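Local atomic coordinates of hypothetical protein (Sus scrofa, PDB entry 3WOC), a protein that is of unknown function but, as a jacalin-like lectin of boar sperm derived from the prostate and able to bind heparin, probably recognises glycans. Residues 106-119 with 126-138. Numbering follows the deposited sequence.
Sequences AAPNLTGQVLEGVY and GITGIGFTWGFPR. With GOL (glycerol), chain P.
The indole of W134 lies between two layers of the other segment: P108 covers one face, its CD 3.7 Å from the centroid of the six-membered ring and 13° off the normal, while L115 CD1 makes a CH-pi contact with the opposite face, 4.0 Å from the same centroid. W134 and Y119 stand on opposite faces of the antiparallel hairpin of strands 114-122 and 127-135, part of one of the three four-stranded sheets of the beta-prism fold of jacalin-like lectins. At the indole edge, W134 NE1 donates to O2 of a glycerol, probably from the crystallisation liquor, at 2.8 Å. Over the centre of the F136 ring, Q113 CG makes a CH-pi contact 3.6 Å from the centroid, with L110 CD2 at the rim. Q113 CG stands anti to its own carbonyl carbon (chi1 -69°), and the extended chain beyond it lets OE1 accept the backbone N-H of L110, tying together the two ends of the type II turn L110-Q113 alongside the backbone bond from Q113 N to L110 O. The bare CA of G131 makes a CH-pi contact over one face of the Y119 ring, 3.7 Å from its centroid; the ring edge meets T133 CG2.

Paired bonds at V114/G135 and Y119/G131 fix the register at both ends. Between them it slips by one residue in a classic beta bulge: T133 O takes a nearly straight bond from E116 N (3.2 Å, 174°) and a weak one from G117 N. On the face bearing L115 and W134, the hairpin packs against strand 70-77 of another sheet, with L115 on I70 and F132 on I73. E116, whose OE2 is salt-bridged to K18, rests its carboxylate against the backbone of G135, where OE1 comes within 3.3 Å of CA.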
loop_
_atom_site.group_PDB
_atom_site.type_symbol
_atom_site.label_atom_id
_atom_site.label_comp_id
_atom_site.label_asym_id
_atom_site.label_seq_id
_atom_site.Cartn_x
_atom_site.Cartn_y
_atom_site.Cartn_z
ATOM N N ALA A 106 -2.976 0.602 10.998
ATOM C CA ALA A 106 -3.717 -0.466 10.344
ATOM C C ALA A 106 -3.210 -1.829 10.794
ATOM O O ALA A 106 -2.011 -2.099 10.754
ATOM C CB ALA A 106 -3.613 -0.331 8.835
ATOM N N ALA A 107 -4.137 -2.677 11.226
ATOM C CA ALA A 107 -3.823 -4.020 11.689
ATOM C C ALA A 107 -5.026 -4.923 11.446
ATOM O O ALA A 107 -6.165 -4.441 11.455
ATOM C CB ALA A 107 -3.457 -3.999 13.172
ATOM N N PRO A 108 -4.786 -6.232 11.215
ATOM C CA PRO A 108 -5.889 -7.171 11.011
ATOM C C PRO A 108 -6.757 -7.320 12.259
ATOM O O PRO A 108 -6.326 -6.966 13.360
ATOM C CB PRO A 108 -5.171 -8.490 10.708
ATOM C CG PRO A 108 -3.826 -8.343 11.304
ATOM C CD PRO A 108 -3.479 -6.905 11.120
ATOM N N ASN A 109 -7.971 -7.830 12.084
ATOM C CA ASN A 109 -8.861 -8.070 13.214
ATOM C C ASN A 109 -8.462 -9.335 13.957
ATOM O O ASN A 109 -8.629 -9.429 15.172
ATOM C CB ASN A 109 -10.316 -8.170 12.759
ATOM C CG ASN A 109 -11.258 -7.396 13.661
ATOM O OD1 ASN A 109 -11.959 -7.976 14.496
ATOM N ND2 ASN A 109 -11.266 -6.073 13.512
ATOM N N LEU A 110 -7.925 -10.296 13.212
ATOM C CA LEU A 110 -7.525 -11.581 13.760
ATOM C C LEU A 110 -6.008 -11.693 13.813
ATOM O O LEU A 110 -5.324 -11.537 12.800
ATOM C CB LEU A 110 -8.118 -12.724 12.923
ATOM C CG LEU A 110 -9.470 -13.366 13.270
ATOM C CD1 LEU A 110 -10.442 -12.415 13.956
ATOM C CD2 LEU A 110 -10.104 -13.978 12.026
ATOM N N THR A 111 -5.490 -11.953 15.009
ATOM C CA THR A 111 -4.062 -12.168 15.207
ATOM C C THR A 111 -3.645 -13.420 14.448
ATOM O O THR A 111 -4.276 -14.469 14.579
ATOM C CB THR A 111 -3.714 -12.323 16.696
ATOM O OG1 THR A 111 -4.531 -13.352 17.266
ATOM C CG2 THR A 111 -3.961 -11.011 17.445
ATOM N N GLY A 112 -2.589 -13.295 13.651
ATOM C CA GLY A 112 -2.144 -14.379 12.779
ATOM C C GLY A 112 -2.306 -14.029 11.313
ATOM O O GLY A 112 -1.560 -14.521 10.466
ATOM N N GLN A 113 -3.288 -13.177 11.021
ATOM C CA GLN A 113 -3.528 -12.687 9.665
ATOM C C GLN A 113 -2.423 -11.744 9.210
ATOM O O GLN A 113 -1.767 -11.082 10.027
ATOM C CB GLN A 113 -4.872 -11.972 9.576
ATOM C CG GLN A 113 -6.080 -12.872 9.715
ATOM C CD GLN A 113 -7.383 -12.116 9.567
ATOM O OE1 GLN A 113 -7.549 -11.018 10.103
ATOM N NE2 GLN A 113 -8.320 -12.705 8.841
ATOM N N VAL A 114 -2.220 -11.700 7.897
ATOM C CA VAL A 114 -1.183 -10.874 7.288
ATOM C C VAL A 114 -1.770 -10.110 6.103
ATOM O O VAL A 114 -2.872 -10.422 5.644
ATOM C CB VAL A 114 0.048 -11.719 6.838
ATOM C CG1 VAL A 114 0.562 -12.589 7.984
ATOM C CG2 VAL A 114 -0.275 -12.578 5.608
ATOM N N LEU A 115 -1.037 -9.114 5.614
ATOM C CA LEU A 115 -1.473 -8.323 4.470
ATOM C C LEU A 115 -1.457 -9.168 3.200
ATOM O O LEU A 115 -0.441 -9.781 2.868
ATOM C CB LEU A 115 -0.577 -7.089 4.300
ATOM C CG LEU A 115 -0.997 -5.996 3.308
ATOM C CD1 LEU A 115 -2.138 -5.161 3.866
ATOM C CD2 LEU A 115 0.189 -5.109 2.963
ATOM N N GLU A 116 -2.587 -9.206 2.503
ATOM C CA GLU A 116 -2.671 -9.923 1.232
ATOM C C GLU A 116 -3.336 -9.101 0.128
ATOM O O GLU A 116 -3.526 -9.589 -0.986
ATOM C CB GLU A 116 -3.318 -11.315 1.394
ATOM C CG GLU A 116 -4.646 -11.352 2.143
ATOM C CD GLU A 116 -5.147 -12.778 2.402
ATOM O OE1 GLU A 116 -6.384 -12.969 2.461
ATOM O OE2 GLU A 116 -4.317 -13.705 2.563
ATOM N N GLY A 117 -3.660 -7.848 0.438
ATOM C CA GLY A 117 -4.241 -6.928 -0.535
ATOM C C GLY A 117 -4.321 -5.483 -0.079
ATOM O O GLY A 117 -4.164 -5.180 1.104
ATOM N N VAL A 118 -4.574 -4.591 -1.035
ATOM C CA VAL A 118 -4.725 -3.159 -0.769
ATOM C C VAL A 118 -5.734 -2.520 -1.735
ATOM O O VAL A 118 -5.828 -2.901 -2.907
ATOM C CB VAL A 118 -3.337 -2.403 -0.756
ATOM C CG1 VAL A 118 -2.430 -2.864 -1.882
ATOM C CG2 VAL A 118 -3.505 -0.883 -0.781
ATOM N N TYR A 119 -6.509 -1.572 -1.217
ATOM C CA TYR A 119 -7.461 -0.815 -2.022
ATOM C C TYR A 119 -7.357 0.669 -1.675
ATOM O O TYR A 119 -6.821 1.031 -0.631
ATOM C CB TYR A 119 -8.896 -1.337 -1.819
ATOM C CG TYR A 119 -9.421 -1.223 -0.401
ATOM C CD1 TYR A 119 -10.211 -0.144 -0.019
ATOM C CD2 TYR A 119 -9.124 -2.195 0.558
ATOM C CE1 TYR A 119 -10.696 -0.030 1.279
ATOM C CE2 TYR A 119 -9.608 -2.092 1.861
ATOM C CZ TYR A 119 -10.391 -1.005 2.211
ATOM O OH TYR A 119 -10.865 -0.887 3.494
ATOM N N GLY A 126 -1.243 11.975 -6.178
ATOM C CA GLY A 126 -1.028 10.661 -5.610
ATOM C C GLY A 126 -2.256 10.070 -4.980
ATOM O O GLY A 126 -3.380 10.424 -5.331
ATOM N N ILE A 127 -2.021 9.151 -4.048
ATOM C CA ILE A 127 -3.079 8.441 -3.339
ATOM C C ILE A 127 -3.694 9.364 -2.298
ATOM O O ILE A 127 -2.977 10.051 -1.569
ATOM C CB ILE A 127 -2.520 7.148 -2.684
ATOM C CG1 ILE A 127 -2.259 6.086 -3.759
ATOM C CG2 ILE A 127 -3.456 6.607 -1.591
ATOM C CD1 ILE A 127 -1.228 5.048 -3.359
ATOM N N THR A 128 -5.022 9.367 -2.241
ATOM C CA THR A 128 -5.777 10.234 -1.337
ATOM C C THR A 128 -6.497 9.448 -0.248
ATOM O O THR A 128 -6.913 10.014 0.763
ATOM C CB THR A 128 -6.808 11.086 -2.109
ATOM O OG1 THR A 128 -7.527 10.254 -3.025
ATOM C CG2 THR A 128 -6.116 12.184 -2.885
ATOM N N GLY A 129 -6.649 8.147 -0.471
ATOM C CA GLY A 129 -7.264 7.242 0.498
ATOM C C GLY A 129 -6.716 5.836 0.342
ATOM O O GLY A 129 -6.495 5.363 -0.776
ATOM N N ILE A 130 -6.495 5.159 1.464
ATOM C CA ILE A 130 -5.929 3.812 1.421
ATOM C C ILE A 130 -6.569 2.868 2.441
ATOM O O ILE A 130 -6.881 3.261 3.568
ATOM C CB ILE A 130 -4.367 3.828 1.533
ATOM C CG1 ILE A 130 -3.775 2.477 1.084
ATOM C CG2 ILE A 130 -3.912 4.249 2.938
ATOM C CD1 ILE A 130 -2.309 2.520 0.676
ATOM N N GLY A 131 -6.772 1.625 2.013
ATOM C CA GLY A 131 -7.312 0.578 2.868
ATOM C C GLY A 131 -6.596 -0.740 2.647
ATOM O O GLY A 131 -5.916 -0.930 1.633
ATOM N N PHE A 132 -6.770 -1.660 3.590
ATOM C CA PHE A 132 -6.008 -2.903 3.608
ATOM C C PHE A 132 -6.880 -4.121 3.872
ATOM O O PHE A 132 -7.763 -4.087 4.732
ATOM C CB PHE A 132 -4.892 -2.812 4.647
ATOM C CG PHE A 132 -4.058 -1.572 4.521
ATOM C CD1 PHE A 132 -3.061 -1.484 3.554
ATOM C CD2 PHE A 132 -4.289 -0.478 5.345
ATOM C CE1 PHE A 132 -2.301 -0.327 3.425
ATOM C CE2 PHE A 132 -3.530 0.679 5.220
ATOM C CZ PHE A 132 -2.536 0.752 4.261
ATOM N N THR A 133 -6.630 -5.188 3.115
ATOM C CA THR A 133 -7.308 -6.471 3.317
ATOM C C THR A 133 -6.331 -7.497 3.890
ATOM O O THR A 133 -5.186 -7.604 3.440
ATOM C CB THR A 133 -7.956 -7.018 2.019
ATOM O OG1 THR A 133 -6.957 -7.627 1.194
ATOM C CG2 THR A 133 -8.659 -5.907 1.242
ATOM N N TRP A 134 -6.795 -8.246 4.883
ATOM C CA TRP A 134 -5.938 -9.134 5.663
ATOM C C TRP A 134 -6.417 -10.576 5.567
ATOM O O TRP A 134 -7.595 -10.830 5.311
ATOM C CB TRP A 134 -5.914 -8.683 7.127
ATOM C CG TRP A 134 -5.635 -7.209 7.311
ATOM C CD1 TRP A 134 -6.558 -6.198 7.363
ATOM C CD2 TRP A 134 -4.350 -6.588 7.468
ATOM N NE1 TRP A 134 -5.926 -4.989 7.543
ATOM C CE2 TRP A 134 -4.573 -5.197 7.609
ATOM C CE3 TRP A 134 -3.035 -7.070 7.504
ATOM C CZ2 TRP A 134 -3.530 -4.284 7.779
ATOM C CZ3 TRP A 134 -1.995 -6.160 7.676
ATOM C CH2 TRP A 134 -2.250 -4.782 7.810
ATOM N N GLY A 135 -5.499 -11.517 5.765
ATOM C CA GLY A 135 -5.843 -12.936 5.746
ATOM C C GLY A 135 -4.733 -13.838 6.238
ATOM O O GLY A 135 -3.572 -13.436 6.289
ATOM N N PHE A 136 -5.097 -15.067 6.592
ATOM C CA PHE A 136 -4.144 -16.062 7.084
ATOM C C PHE A 136 -3.260 -16.617 5.964
ATOM O O PHE A 136 -3.769 -17.029 4.923
ATOM C CB PHE A 136 -4.881 -17.211 7.784
ATOM C CG PHE A 136 -5.632 -16.793 9.016
ATOM C CD1 PHE A 136 -6.999 -16.557 8.965
ATOM C CD2 PHE A 136 -4.972 -16.641 10.235
ATOM C CE1 PHE A 136 -7.701 -16.170 10.107
ATOM C CE2 PHE A 136 -5.666 -16.255 11.382
ATOM C CZ PHE A 136 -7.032 -16.021 11.317
ATOM N N PRO A 137 -1.929 -16.622 6.176
ATOM C CA PRO A 137 -0.980 -17.213 5.230
ATOM C C PRO A 137 -0.912 -18.761 5.250
ATOM O O PRO A 137 -1.874 -19.424 5.659
ATOM C CB PRO A 137 0.357 -16.596 5.654
ATOM C CG PRO A 137 0.204 -16.343 7.102
ATOM C CD PRO A 137 -1.242 -16.021 7.336
ATOM N N ARG A 138 0.231 -19.303 4.815
ATOM C CA ARG A 138 0.447 -20.744 4.555
ATOM C C ARG A 138 -0.819 -21.572 4.290
ATOM O O ARG A 138 -1.549 -21.316 3.326
ATOM C CB ARG A 138 1.351 -21.396 5.624
ATOM C CG ARG A 138 0.655 -22.016 6.842
ATOM C CD ARG A 138 0.583 -21.056 8.018
ATOM N NE ARG A 138 -0.705 -20.368 8.078
ATOM C CZ ARG A 138 -1.059 -19.507 9.030
ATOM N NH1 ARG A 138 -2.257 -18.938 8.993
ATOM N NH2 ARG A 138 -0.221 -19.211 10.017
HETATM C C1 GOL P . -8.646 -1.036 7.752
HETATM O O1 GOL P . -8.238 -0.813 6.414
HETATM C C2 GOL P . -8.006 -2.310 8.305
HETATM O O2 GOL P . -6.614 -2.306 8.102
HETATM C C3 GOL P . -8.291 -2.441 9.795
HETATM O O3 GOL P . -8.949 -3.672 10.020
#